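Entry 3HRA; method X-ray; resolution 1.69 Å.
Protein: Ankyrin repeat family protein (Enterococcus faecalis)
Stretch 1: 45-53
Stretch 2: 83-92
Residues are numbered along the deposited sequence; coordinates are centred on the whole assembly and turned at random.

Stretch 1 45-53: IAVHNNDIE
Stretch 2 83-92: GRTEILAYML

Stretch 1 is the C-terminal part of one helix, a turn, and the start of the next (from Ile 52); stretch 2 enters helix 85-92 through Gly 83 (phi/psi 77/23, a positive phi that favours glycine) and the N-cap residue Arg 84 (-81/75). The axes of helices 45-49 and 85-92 approach no closer than 10.6 Å and their N-to-C directions differ by 139°, nearer antiparallel than parallel, so side chains must span the gap. The CA atoms set the register: Asn 50 to Arg 84, 6.5 Å; Ile 52 to Ile 87, 6.0 Å. The contact buries 440 Å², both sides summed.

The first helix closes in a Schellman motif. Asn 50 takes phi/psi 53/43, its N bonding Val 47 O (3.1 Å), while Asp 51 N bonds Ala 46 O (3.0 Å); Asp 51 then turns extended (-87/91). Arg 84 reads this terminus. Its CB points toward stretch 1, and chi angles -50, -74, -169 and -101° lay the guanidinium edge against carbonyls: NE donates to Val 47 O (2.8 Å, 153°) and NH2 to His 48 O (2.9 Å, 144°). A long, branched donor suits two successive acceptors.

Ile 87 (m, t) is the central bump: its CA-to-CB bond points toward stretch 1, and its side chain packs among Val 47, Asn 50 and Ile 52. Its CG2 meets Val 47 CG2 at 4.0 Å, its CG1 meets Ile 52 CG1 at 4.0 Å, and its CD1 reaches Asn 50 OD1 at 3.5 Å. Val 47 (t) also places CG2 3.9 Å from CE of Met 91, whose CA-to-CB bond points sideways, while its m, t, t chain brings its end nearer. Val 47, Ile 87 and Met 91 are buried, where apolar side chains suit close packing. Ile 52 (m, t) brings CD1 to 3.6 Å from Glu 86 CB.

Water 1 fills the polar gap beside this apolar patch, donating to Asn 50 OD1 (2.8 Å; chi1 t, chi2 28°) and Glu 86 OE1 (2.9 Å; chi1 m, chi2 97°, between wells) and accepting from Ile 87 N (2.9 Å), an amide in the helix's first turn.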

# COMPACT_ATOMS: atom_id res chain seq x y z
N ILE A 45 -1.41 10.18 9.65
CA ILE A 45 -2.79 10.43 10.08
C ILE A 45 -3.64 10.80 8.86
O ILE A 45 -4.74 10.28 8.65
CB ILE A 45 -2.86 11.54 11.15
CG1 ILE A 45 -2.24 11.04 12.46
CG2 ILE A 45 -4.31 11.99 11.40
CD1 ILE A 45 -1.90 12.12 13.42
N ALA A 46 -3.11 11.71 8.04
CA ALA A 46 -3.81 12.12 6.82
C ALA A 46 -4.08 10.94 5.88
O ALA A 46 -5.13 10.87 5.26
CB ALA A 46 -3.03 13.22 6.10
N VAL A 47 -3.12 10.03 5.75
CA VAL A 47 -3.31 8.89 4.85
C VAL A 47 -4.41 7.96 5.37
O VAL A 47 -5.24 7.49 4.60
CB VAL A 47 -1.99 8.12 4.61
CG1 VAL A 47 -2.24 6.85 3.82
CG2 VAL A 47 -1.00 9.00 3.87
N HIS A 48 -4.40 7.70 6.68
CA HIS A 48 -5.45 6.93 7.33
C HIS A 48 -6.83 7.55 7.10
O HIS A 48 -7.79 6.85 6.81
CB HIS A 48 -5.16 6.80 8.84
CG HIS A 48 -4.13 5.76 9.18
ND1 HIS A 48 -2.79 5.89 8.85
CD2 HIS A 48 -4.24 4.57 9.82
CE1 HIS A 48 -2.13 4.83 9.27
NE2 HIS A 48 -2.98 4.01 9.86
N ASN A 49 -6.90 8.88 7.20
CA ASN A 49 -8.15 9.62 7.02
C ASN A 49 -8.56 9.84 5.55
O ASN A 49 -9.69 10.26 5.26
CB ASN A 49 -8.04 11.00 7.68
CG ASN A 49 -8.21 10.96 9.18
OD1 ASN A 49 -8.97 10.15 9.71
ND2 ASN A 49 -7.51 11.84 9.88
N ASN A 50 -7.63 9.54 4.64
CA ASN A 50 -7.75 9.93 3.22
C ASN A 50 -8.02 11.42 3.03
O ASN A 50 -8.83 11.82 2.19
CB ASN A 50 -8.76 9.07 2.45
CG ASN A 50 -8.51 9.11 0.94
OD1 ASN A 50 -7.38 9.30 0.49
ND2 ASN A 50 -9.57 8.92 0.16
N ASP A 51 -7.30 12.24 3.80
CA ASP A 51 -7.31 13.68 3.61
C ASP A 51 -6.25 14.02 2.57
O ASP A 51 -5.08 14.26 2.89
CB ASP A 51 -7.09 14.42 4.93
CG ASP A 51 -8.32 14.41 5.82
OD1 ASP A 51 -9.46 14.20 5.33
OD2 ASP A 51 -8.17 14.64 7.02
N ILE A 52 -6.68 14.03 1.31
CA ILE A 52 -5.77 14.11 0.19
C ILE A 52 -4.98 15.43 0.16
O ILE A 52 -3.77 15.45 -0.08
CB ILE A 52 -6.54 13.89 -1.13
CG1 ILE A 52 -7.12 12.47 -1.17
CG2 ILE A 52 -5.64 14.11 -2.31
CD1 ILE A 52 -8.11 12.20 -2.33
N GLU A 53 -5.66 16.54 0.38
CA GLU A 53 -4.99 17.83 0.28
C GLU A 53 -3.97 18.02 1.41
O GLU A 53 -2.88 18.54 1.19
CB GLU A 53 -6.01 18.98 0.26
CG GLU A 53 -5.39 20.37 0.10
CD GLU A 53 -4.62 20.56 -1.21
OE1 GLU A 53 -3.97 21.62 -1.36
OE2 GLU A 53 -4.68 19.66 -2.10
N GLY A 83 -5.87 1.33 -0.53
CA GLY A 83 -6.61 1.86 -1.66
C GLY A 83 -6.71 3.38 -1.71
O GLY A 83 -7.63 3.92 -2.32
N ARG A 84 -5.78 4.07 -1.06
CA ARG A 84 -5.72 5.53 -1.13
C ARG A 84 -5.02 5.92 -2.42
O ARG A 84 -3.87 6.35 -2.42
CB ARG A 84 -4.95 6.10 0.07
CG ARG A 84 -5.40 5.56 1.42
CD ARG A 84 -6.74 6.15 1.86
NE ARG A 84 -7.05 5.84 3.26
CZ ARG A 84 -7.88 4.89 3.66
NH1 ARG A 84 -8.50 4.12 2.77
NH2 ARG A 84 -8.09 4.69 4.96
N THR A 85 -5.74 5.79 -3.53
CA THR A 85 -5.16 5.88 -4.86
C THR A 85 -4.57 7.25 -5.20
O THR A 85 -3.47 7.33 -5.75
CB THR A 85 -6.21 5.52 -5.91
OG1 THR A 85 -6.87 4.32 -5.50
CG2 THR A 85 -5.57 5.32 -7.28
N GLU A 86 -5.32 8.30 -4.94
CA GLU A 86 -4.87 9.67 -5.21
C GLU A 86 -3.58 9.98 -4.44
O GLU A 86 -2.64 10.54 -5.01
CB GLU A 86 -5.98 10.65 -4.83
CG GLU A 86 -7.31 10.34 -5.57
CD GLU A 86 -8.36 9.49 -4.78
OE1 GLU A 86 -8.03 8.56 -3.96
OE2 GLU A 86 -9.56 9.76 -5.02
N ILE A 87 -3.55 9.63 -3.16
CA ILE A 87 -2.35 9.88 -2.35
C ILE A 87 -1.17 9.06 -2.85
O ILE A 87 -0.06 9.57 -2.95
CB ILE A 87 -2.61 9.64 -0.85
CG1 ILE A 87 -3.62 10.67 -0.33
CG2 ILE A 87 -1.31 9.71 -0.06
CD1 ILE A 87 -4.09 10.38 1.10
N LEU A 88 -1.41 7.79 -3.19
CA LEU A 88 -0.38 6.90 -3.71
C LEU A 88 0.21 7.43 -5.01
O LEU A 88 1.43 7.46 -5.18
CB LEU A 88 -0.93 5.49 -3.94
CG LEU A 88 0.07 4.48 -4.48
CD1 LEU A 88 1.25 4.32 -3.53
CD2 LEU A 88 -0.62 3.12 -4.72
N ALA A 89 -0.67 7.83 -5.93
CA ALA A 89 -0.20 8.44 -7.18
C ALA A 89 0.71 9.64 -6.91
O ALA A 89 1.75 9.81 -7.58
CB ALA A 89 -1.39 8.83 -8.04
N TYR A 90 0.33 10.48 -5.95
CA TYR A 90 1.14 11.64 -5.60
C TYR A 90 2.50 11.21 -5.04
O TYR A 90 3.54 11.77 -5.42
CB TYR A 90 0.39 12.54 -4.62
CG TYR A 90 0.90 13.96 -4.60
CD1 TYR A 90 0.52 14.86 -5.59
CD2 TYR A 90 1.78 14.40 -3.61
CE1 TYR A 90 0.97 16.17 -5.58
CE2 TYR A 90 2.24 15.70 -3.59
CZ TYR A 90 1.84 16.58 -4.58
OH TYR A 90 2.30 17.87 -4.55
N MET A 91 2.48 10.23 -4.14
CA MET A 91 3.72 9.72 -3.56
C MET A 91 4.66 9.19 -4.63
O MET A 91 5.86 9.44 -4.58
CB MET A 91 3.43 8.62 -2.56
CG MET A 91 2.76 9.11 -1.28
SD MET A 91 2.35 7.70 -0.24
CE MET A 91 1.93 8.49 1.31
N LEU A 92 4.12 8.44 -5.59
CA LEU A 92 4.94 7.87 -6.67
C LEU A 92 5.55 8.95 -7.58
O LEU A 92 6.54 8.69 -8.27
CB LEU A 92 4.11 6.89 -7.50
CG LEU A 92 3.74 5.61 -6.74
CD1 LEU A 92 2.75 4.74 -7.53
CD2 LEU A 92 5.00 4.83 -6.39
O HOH W 1 -6.08 8.82 -1.89